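Local coordinates for protein pectate lyase 47 (Bacillus sp. TS-47, PDB 1VBL) that probably cleaves pectate, the polygalacturonate backbone of pectin, by elimination, as a thermostable calcium-binding pectate lyase of polysaccharide lyase family 1, at residues Ile192-Ser197 / Leu232-Ser237; Thr255-Ser260 / Leu270-His275. One frame throughout, in Å; residues are numbered along the deposited sequence.

Contact 1: residues Ile192-Ser197 / Leu232-Ser237; sequences ISIEGS and LDIKNS. With CA (calcium ion), chain B.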
ATOM      1  N   ILE A 192       0.702   5.123  -2.475  1.00  9.88           N
ATOM      2  CA  ILE A 192      -0.551   5.709  -2.016  1.00 11.40           C
ATOM      3  C   ILE A 192      -0.596   5.600  -0.502  1.00 11.63           C
ATOM      4  O   ILE A 192      -0.493   4.507   0.057  1.00 11.58           O
ATOM      5  CB  ILE A 192      -1.795   4.994  -2.603  1.00 12.59           C
ATOM      6  CG1 ILE A 192      -1.864   5.222  -4.114  1.00 12.41           C
ATOM      7  CG2 ILE A 192      -3.064   5.528  -1.934  1.00 14.58           C
ATOM      8  CD1 ILE A 192      -3.093   4.617  -4.779  1.00 13.05           C
ATOM      9  N   SER A 193      -0.736   6.744   0.154  1.00 11.92           N
ATOM     10  CA  SER A 193      -0.795   6.798   1.604  1.00 12.92           C
ATOM     11  C   SER A 193      -2.118   7.437   2.011  1.00 13.74           C
ATOM     12  O   SER A 193      -2.386   8.593   1.688  1.00 15.22           O
ATOM     13  CB  SER A 193       0.375   7.619   2.149  1.00 16.77           C
ATOM     14  OG  SER A 193       0.274   7.759   3.555  1.00 22.00           O
ATOM     15  N   ILE A 194      -2.943   6.667   2.707  1.00 12.28           N
ATOM     16  CA  ILE A 194      -4.246   7.130   3.159  1.00 13.99           C
ATOM     17  C   ILE A 194      -4.169   7.398   4.660  1.00 15.43           C
ATOM     18  O   ILE A 194      -3.989   6.473   5.458  1.00 14.73           O
ATOM     19  CB  ILE A 194      -5.317   6.061   2.855  1.00 13.51           C
ATOM     20  CG1 ILE A 194      -5.330   5.774   1.351  1.00 14.60           C
ATOM     21  CG2 ILE A 194      -6.680   6.525   3.339  1.00 13.43           C
ATOM     22  CD1 ILE A 194      -6.250   4.622   0.934  1.00 14.70           C
ATOM     23  N   GLU A 195      -4.302   8.667   5.038  1.00 15.44           N
ATOM     24  CA  GLU A 195      -4.214   9.061   6.442  1.00 16.34           C
ATOM     25  C   GLU A 195      -5.391   9.946   6.848  1.00 14.91           C
ATOM     26  O   GLU A 195      -5.648  10.973   6.223  1.00 14.94           O
ATOM     27  CB  GLU A 195      -2.897   9.813   6.682  1.00 18.14           C
ATOM     28  CG  GLU A 195      -1.689   9.163   6.021  1.00 25.04           C
ATOM     29  CD  GLU A 195      -0.420  10.004   6.114  1.00 29.35           C
ATOM     30  OE1 GLU A 195       0.549   9.686   5.391  1.00 30.97           O
ATOM     31  OE2 GLU A 195      -0.385  10.971   6.906  1.00 28.37           O
ATOM     32  N   GLY A 196      -6.103   9.542   7.897  1.00 15.57           N
ATOM     33  CA  GLY A 196      -7.242  10.311   8.371  1.00 15.28           C
ATOM     34  C   GLY A 196      -8.266  10.606   7.291  1.00 16.47           C
ATOM     35  O   GLY A 196      -8.928  11.641   7.319  1.00 13.65           O
ATOM     36  N   SER A 197      -8.411   9.690   6.338  1.00 15.49           N
ATOM     37  CA  SER A 197      -9.356   9.895   5.250  1.00 15.47           C
ATOM     38  C   SER A 197     -10.381   8.777   5.153  1.00 16.12           C
ATOM     39  O   SER A 197     -10.125   7.651   5.577  1.00 14.73           O
ATOM     40  CB  SER A 197      -8.596  10.013   3.931  1.00 16.14           C
ATOM     41  OG  SER A 197      -7.649  11.062   3.996  1.00 14.63           O
ATOM     42  N   LEU A 232       0.522   0.599  -0.560  1.00 13.81           N
ATOM     43  CA  LEU A 232      -0.740   1.239  -0.221  1.00 12.84           C
ATOM     44  C   LEU A 232      -0.959   1.101   1.281  1.00 12.65           C
ATOM     45  O   LEU A 232      -1.382   0.048   1.754  1.00 11.70           O
ATOM     46  CB  LEU A 232      -1.875   0.548  -0.981  1.00 13.35           C
ATOM     47  CG  LEU A 232      -3.238   1.229  -1.121  1.00 15.02           C
ATOM     48  CD1 LEU A 232      -4.173   0.287  -1.872  1.00 15.05           C
ATOM     49  CD2 LEU A 232      -3.810   1.575   0.240  1.00 17.40           C
ATOM     50  N   ASP A 233      -0.663   2.158   2.030  1.00 14.51           N
ATOM     51  CA  ASP A 233      -0.833   2.116   3.475  1.00 14.65           C
ATOM     52  C   ASP A 233      -2.034   2.921   3.933  1.00 14.77           C
ATOM     53  O   ASP A 233      -2.379   3.940   3.337  1.00 13.95           O
ATOM     54  CB  ASP A 233       0.435   2.594   4.182  1.00 15.35           C
ATOM     55  CG  ASP A 233       1.573   1.593   4.065  1.00 16.75           C
ATOM     56  OD1 ASP A 233       1.301   0.393   3.855  1.00 15.43           O
ATOM     57  OD2 ASP A 233       2.742   1.992   4.197  1.00 16.18           O
ATOM     58  N   ILE A 234      -2.662   2.440   5.001  1.00 12.81           N
ATOM     59  CA  ILE A 234      -3.858   3.052   5.560  1.00 13.86           C
ATOM     60  C   ILE A 234      -3.663   3.228   7.058  1.00 15.33           C
ATOM     61  O   ILE A 234      -3.416   2.256   7.773  1.00 15.80           O
ATOM     62  CB  ILE A 234      -5.074   2.138   5.294  1.00 13.07           C
ATOM     63  CG1 ILE A 234      -5.217   1.923   3.781  1.00 13.46           C
ATOM     64  CG2 ILE A 234      -6.338   2.738   5.894  1.00 12.83           C
ATOM     65  CD1 ILE A 234      -6.237   0.873   3.395  1.00 13.71           C
ATOM     66  N   LYS A 235      -3.783   4.460   7.542  1.00 16.22           N
ATOM     67  CA  LYS A 235      -3.578   4.702   8.966  1.00 16.79           C
ATOM     68  C   LYS A 235      -4.285   5.936   9.510  1.00 16.32           C
ATOM     69  O   LYS A 235      -4.994   6.645   8.793  1.00 14.44           O
ATOM     70  CB  LYS A 235      -2.079   4.833   9.252  1.00 18.00           C
ATOM     71  CG  LYS A 235      -1.431   6.035   8.578  1.00 21.96           C
ATOM     72  CD  LYS A 235       0.062   6.122   8.886  1.00 27.54           C
ATOM     73  CE  LYS A 235       0.686   7.357   8.249  1.00 27.74           C
ATOM     74  NZ  LYS A 235       2.150   7.466   8.519  1.00 29.65           N
ATOM     75  N   ASN A 236      -4.067   6.171  10.798  1.00 17.22           N
ATOM     76  CA  ASN A 236      -4.623   7.313  11.508  1.00 17.49           C
ATOM     77  C   ASN A 236      -6.108   7.561  11.308  1.00 17.44           C
ATOM     78  O   ASN A 236      -6.519   8.576  10.737  1.00 16.56           O
ATOM     79  CB  ASN A 236      -3.833   8.577  11.165  1.00 19.17           C
ATOM     80  CG  ASN A 236      -2.387   8.492  11.613  1.00 23.27           C
ATOM     81  OD1 ASN A 236      -2.064   7.764  12.549  1.00 27.51           O
ATOM     82  ND2 ASN A 236      -1.512   9.246  10.957  1.00 24.27           N
ATOM     83  N   SER A 237      -6.906   6.613  11.788  1.00 15.49           N
ATOM     84  CA  SER A 237      -8.354   6.697  11.736  1.00 16.73           C
ATOM     85  C   SER A 237      -8.998   6.774  10.359  1.00 15.87           C
ATOM     86  O   SER A 237     -10.124   7.243  10.238  1.00 16.28           O
ATOM     87  CB  SER A 237      -8.829   7.876  12.589  1.00 19.37           C
ATOM     88  OG  SER A 237      -8.278   7.792  13.890  1.00 22.53           O
TER
HETATM   89 CA    CA B 417       3.931   4.123   4.918  1.00 25.80          CA
HETATM   90  O   HOH W   1      -0.376   5.927   5.395  1.00 27.45           O
HETATM   91  O   HOH W   2      -1.311  11.110   9.120  1.00 31.47           O
HETATM   92  O   HOH W   3       5.464   5.959   4.882  1.00 24.75           O
HETATM   93  O   HOH W   4       1.875   5.165   6.158  1.00 23.80           O
HETATM   94  O   HOH W   5       4.723   3.388   7.188  1.00 24.97           O
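The backbone of D233 bonds to two residues of the neighbouring strand: its N donates to I192 O at 3.1 Å, and its O accepts from I194 N at 2.9 Å with an N-H...O angle of 172°. K235 N to I194 O and G196 N to K235 O continue the pattern, so that strands 192-195 and 232-235 run parallel and in register, as adjacent rungs of the parallel beta-helix characteristic of pectate lyases. On the face turned to the core, I194 and I234 lie side by side and point the same way, I194 CD1 coming 4.1 Å from I234 CG1 and 4.0 Å from L232 CD2. I241 and I243 of strand 239-251 pack against this row.

The other face is polar. E195 and K235 run alongside each other in extended form, E195 CD 3.6 Å from K235 CE, while the charged ends, E195 OE1 and K235 NZ, remain 4.2 Å apart, too far for a salt bridge. D233 OD2 binds the calcium ion at 2.5 Å, together with D190, D229 and three waters. Its other carboxylate oxygen, OD1, accepts from L256 N, a second-shell bond that probably fixes the turn of the carboxylate. S193 OG, anti to the backbone N (chi1 176°), donates to the anti lone pair of E195 OE1 across 2.7 Å.

Contact 2: residues Thr255-Ser260 / Leu270-His275; sequences TLIGAS and LRVTLH
L270 and I257 open the contact, their side chains sliding past each other in opposite directions, with L270 CB 3.9 Å from I257 CG2. The meeting lies inside the parallel beta-helix, where strand 253-257 and strand 272-280, which belong to different faces of the coil, turn apolar groups into a common core. The backbone of I257 is held separately by hydrogen bonds to R288 and R290. L270 also sends CD1 against the backbone of G258, 3.5 Å from G258 CA. A side chain at G258 would run into that methyl, and the backbone angles there (phi 96°, psi 116°) would press it against the preceding carbonyl as well.

R271 points the opposite way, forming a salt bridge to D239 and a cation-pi contact with W14. V272 turns inward again and meets I257 tip to tip: I257 CD1 is 4.1 Å from V272 CB and about as near to V272 CG2. I257 can reach this far because its CD1 continues the chain in extended form (chi2 -179°), while CG2, anti to the backbone N, is left to face L270. After T273, which points away, L274 adds the last touch, its CD1 4.3 Å from I257 CD1. V272 and L274 rest in turn on I241 and I243 of strand 239-251.

An alanine at I257 would probably open a gap in the core, leaving V272 CB and L274 CD1 without the methyl they pack on and L270 CB without CG2.

The segments meet through apolar side chains and the backbone of G258, all the touching residues being buried. The fit therefore rests on shape and the exclusion of water, with no directional bond between them to set the spacing.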
ATOM      1  N   THR A 255       0.713  -3.604   2.215  1.00 12.29           N
ATOM      2  CA  THR A 255      -0.350  -2.810   2.817  1.00 12.49           C
ATOM      3  C   THR A 255      -0.499  -2.873   4.328  1.00 12.04           C
ATOM      4  O   THR A 255      -0.851  -3.903   4.896  1.00 12.84           O
ATOM      5  CB  THR A 255      -1.713  -3.175   2.182  1.00 13.30           C
ATOM      6  OG1 THR A 255      -1.718  -2.755   0.811  1.00 14.72           O
ATOM      7  CG2 THR A 255      -2.867  -2.497   2.928  1.00 13.54           C
ATOM      8  N   LEU A 256      -0.247  -1.739   4.962  1.00 13.36           N
ATOM      9  CA  LEU A 256      -0.377  -1.614   6.401  1.00 14.27           C
ATOM     10  C   LEU A 256      -1.742  -0.982   6.678  1.00 13.50           C
ATOM     11  O   LEU A 256      -2.135  -0.028   6.010  1.00 14.62           O
ATOM     12  CB  LEU A 256       0.731  -0.705   6.935  1.00 16.09           C
ATOM     13  CG  LEU A 256       0.834  -0.460   8.441  1.00 19.36           C
ATOM     14  CD1 LEU A 256       1.175  -1.759   9.158  1.00 17.57           C
ATOM     15  CD2 LEU A 256       1.912   0.586   8.699  1.00 20.39           C
ATOM     16  N   ILE A 257      -2.476  -1.532   7.638  1.00 12.69           N
ATOM     17  CA  ILE A 257      -3.775  -0.980   8.019  1.00 13.50           C
ATOM     18  C   ILE A 257      -3.683  -0.787   9.531  1.00 15.04           C
ATOM     19  O   ILE A 257      -3.837  -1.736  10.301  1.00 14.52           O
ATOM     20  CB  ILE A 257      -4.938  -1.939   7.669  1.00 13.26           C
ATOM     21  CG1 ILE A 257      -5.004  -2.133   6.145  1.00 12.20           C
ATOM     22  CG2 ILE A 257      -6.266  -1.367   8.187  1.00 11.44           C
ATOM     23  CD1 ILE A 257      -6.128  -3.052   5.677  1.00 11.23           C
ATOM     24  N   GLY A 258      -3.416   0.450   9.943  1.00 14.43           N
ATOM     25  CA  GLY A 258      -3.249   0.741  11.355  1.00 15.07           C
ATOM     26  C   GLY A 258      -1.751   0.705  11.590  1.00 15.44           C
ATOM     27  O   GLY A 258      -1.125  -0.343  11.423  1.00 15.88           O
ATOM     28  N   ALA A 259      -1.169   1.836  11.973  1.00 15.77           N
ATOM     29  CA  ALA A 259       0.275   1.909  12.182  1.00 17.15           C
ATOM     30  C   ALA A 259       0.775   1.801  13.620  1.00 18.05           C
ATOM     31  O   ALA A 259       1.985   1.810  13.845  1.00 17.97           O
ATOM     32  CB  ALA A 259       0.816   3.198  11.558  1.00 17.11           C
ATOM     33  N   SER A 260      -0.124   1.685  14.592  1.00 18.45           N
ATOM     34  CA  SER A 260       0.322   1.617  15.983  1.00 19.02           C
ATOM     35  C   SER A 260      -0.551   0.807  16.934  1.00 18.34           C
ATOM     36  O   SER A 260      -1.776   0.930  16.927  1.00 18.04           O
ATOM     37  CB  SER A 260       0.471   3.035  16.536  1.00 21.24           C
ATOM     38  OG  SER A 260       0.676   3.011  17.935  1.00 24.60           O
ATOM     39  N   LEU A 270     -10.710   2.081  10.494  1.00 14.31           N
ATOM     40  CA  LEU A 270      -9.914   1.202   9.650  1.00 13.03           C
ATOM     41  C   LEU A 270     -10.747   0.079   9.035  1.00 13.08           C
ATOM     42  O   LEU A 270     -10.281  -1.051   8.890  1.00 12.81           O
ATOM     43  CB  LEU A 270      -8.746   0.624  10.451  1.00 12.13           C
ATOM     44  CG  LEU A 270      -7.766   1.686  10.972  1.00 13.03           C
ATOM     45  CD1 LEU A 270      -6.665   1.022  11.789  1.00 13.13           C
ATOM     46  CD2 LEU A 270      -7.170   2.454   9.801  1.00 13.88           C
ATOM     47  N   ARG A 271     -11.985   0.400   8.677  1.00 12.20           N
ATOM     48  CA  ARG A 271     -12.867  -0.570   8.045  1.00 12.59           C
ATOM     49  C   ARG A 271     -12.517  -0.571   6.562  1.00 12.11           C
ATOM     50  O   ARG A 271     -12.804   0.379   5.835  1.00 11.90           O
ATOM     51  CB  ARG A 271     -14.325  -0.185   8.293  1.00 14.32           C
ATOM     52  CG  ARG A 271     -14.757  -0.527   9.717  1.00 15.24           C
ATOM     53  CD  ARG A 271     -16.117   0.036  10.095  1.00 17.23           C
ATOM     54  NE  ARG A 271     -16.068   1.471  10.362  1.00 17.59           N
ATOM     55  CZ  ARG A 271     -17.004   2.132  11.035  1.00 20.10           C
ATOM     56  NH1 ARG A 271     -18.056   1.481  11.512  1.00 20.84           N
ATOM     57  NH2 ARG A 271     -16.896   3.442  11.221  1.00 18.76           N
ATOM     58  N   VAL A 272     -11.871  -1.649   6.131  1.00 11.59           N
ATOM     59  CA  VAL A 272     -11.413  -1.776   4.758  1.00 10.78           C
ATOM     60  C   VAL A 272     -11.820  -3.105   4.137  1.00 10.01           C
ATOM     61  O   VAL A 272     -11.902  -4.123   4.819  1.00 10.42           O
ATOM     62  CB  VAL A 272      -9.857  -1.687   4.700  1.00 10.17           C
ATOM     63  CG1 VAL A 272      -9.377  -1.675   3.251  1.00 10.96           C
ATOM     64  CG2 VAL A 272      -9.372  -0.447   5.443  1.00  9.48           C
ATOM     65  N   THR A 273     -12.076  -3.079   2.835  1.00  9.88           N
ATOM     66  CA  THR A 273     -12.426  -4.278   2.084  1.00  8.89           C
ATOM     67  C   THR A 273     -11.391  -4.413   0.981  1.00  7.77           C
ATOM     68  O   THR A 273     -11.114  -3.450   0.262  1.00  9.81           O
ATOM     69  CB  THR A 273     -13.807  -4.170   1.405  1.00  9.34           C
ATOM     70  OG1 THR A 273     -14.827  -4.059   2.400  1.00  9.11           O
ATOM     71  CG2 THR A 273     -14.077  -5.405   0.549  1.00 11.28           C
ATOM     72  N   LEU A 274     -10.813  -5.603   0.865  1.00  8.04           N
ATOM     73  CA  LEU A 274      -9.826  -5.880  -0.168  1.00  8.28           C
ATOM     74  C   LEU A 274     -10.295  -7.120  -0.904  1.00  9.18           C
ATOM     75  O   LEU A 274     -10.397  -8.200  -0.314  1.00  9.49           O
ATOM     76  CB  LEU A 274      -8.448  -6.152   0.435  1.00  9.99           C
ATOM     77  CG  LEU A 274      -7.847  -5.078   1.341  1.00  9.54           C
ATOM     78  CD1 LEU A 274      -8.301  -5.315   2.772  1.00 10.35           C
ATOM     79  CD2 LEU A 274      -6.321  -5.133   1.259  1.00 10.94           C
ATOM     80  N   HIS A 275     -10.593  -6.975  -2.187  1.00  8.47           N
ATOM     81  CA  HIS A 275     -11.042  -8.123  -2.946  1.00  9.22           C
ATOM     82  C   HIS A 275     -10.545  -8.137  -4.381  1.00  9.02           C
ATOM     83  O   HIS A 275     -10.295  -7.089  -4.988  1.00  7.89           O
ATOM     84  CB  HIS A 275     -12.578  -8.233  -2.881  1.00  7.61           C
ATOM     85  CG  HIS A 275     -13.318  -7.158  -3.621  1.00  9.63           C
ATOM     86  ND1 HIS A 275     -13.576  -7.228  -4.973  1.00 11.19           N
ATOM     87  CD2 HIS A 275     -13.899  -6.015  -3.187  1.00  9.11           C
ATOM     88  CE1 HIS A 275     -14.287  -6.177  -5.340  1.00 11.81           C
ATOM     89  NE2 HIS A 275     -14.498  -5.424  -4.274  1.00 12.29           N
TER

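In the fold
From the N terminus, the chain first lays down 192-197, then makes a turn of the coil, with strand 200-208 but no helix, before 232-237 returns to close contact 1. After strand 239-251 it reaches 255-260, and a short link without regular structure brings it to 270-275, closing contact 2. The two are in series, neither nested nor crossed. Contact 1 joins successive turns along one face, whereas contact 2 spans the interior between faces. They meet at I234, whose N and O probably bond to L256 O (2.7 Å) and G258 N (2.8 Å), consistent with 255-260 continuing the stack beside 232-237, while L270 and V272 pack on its side chain.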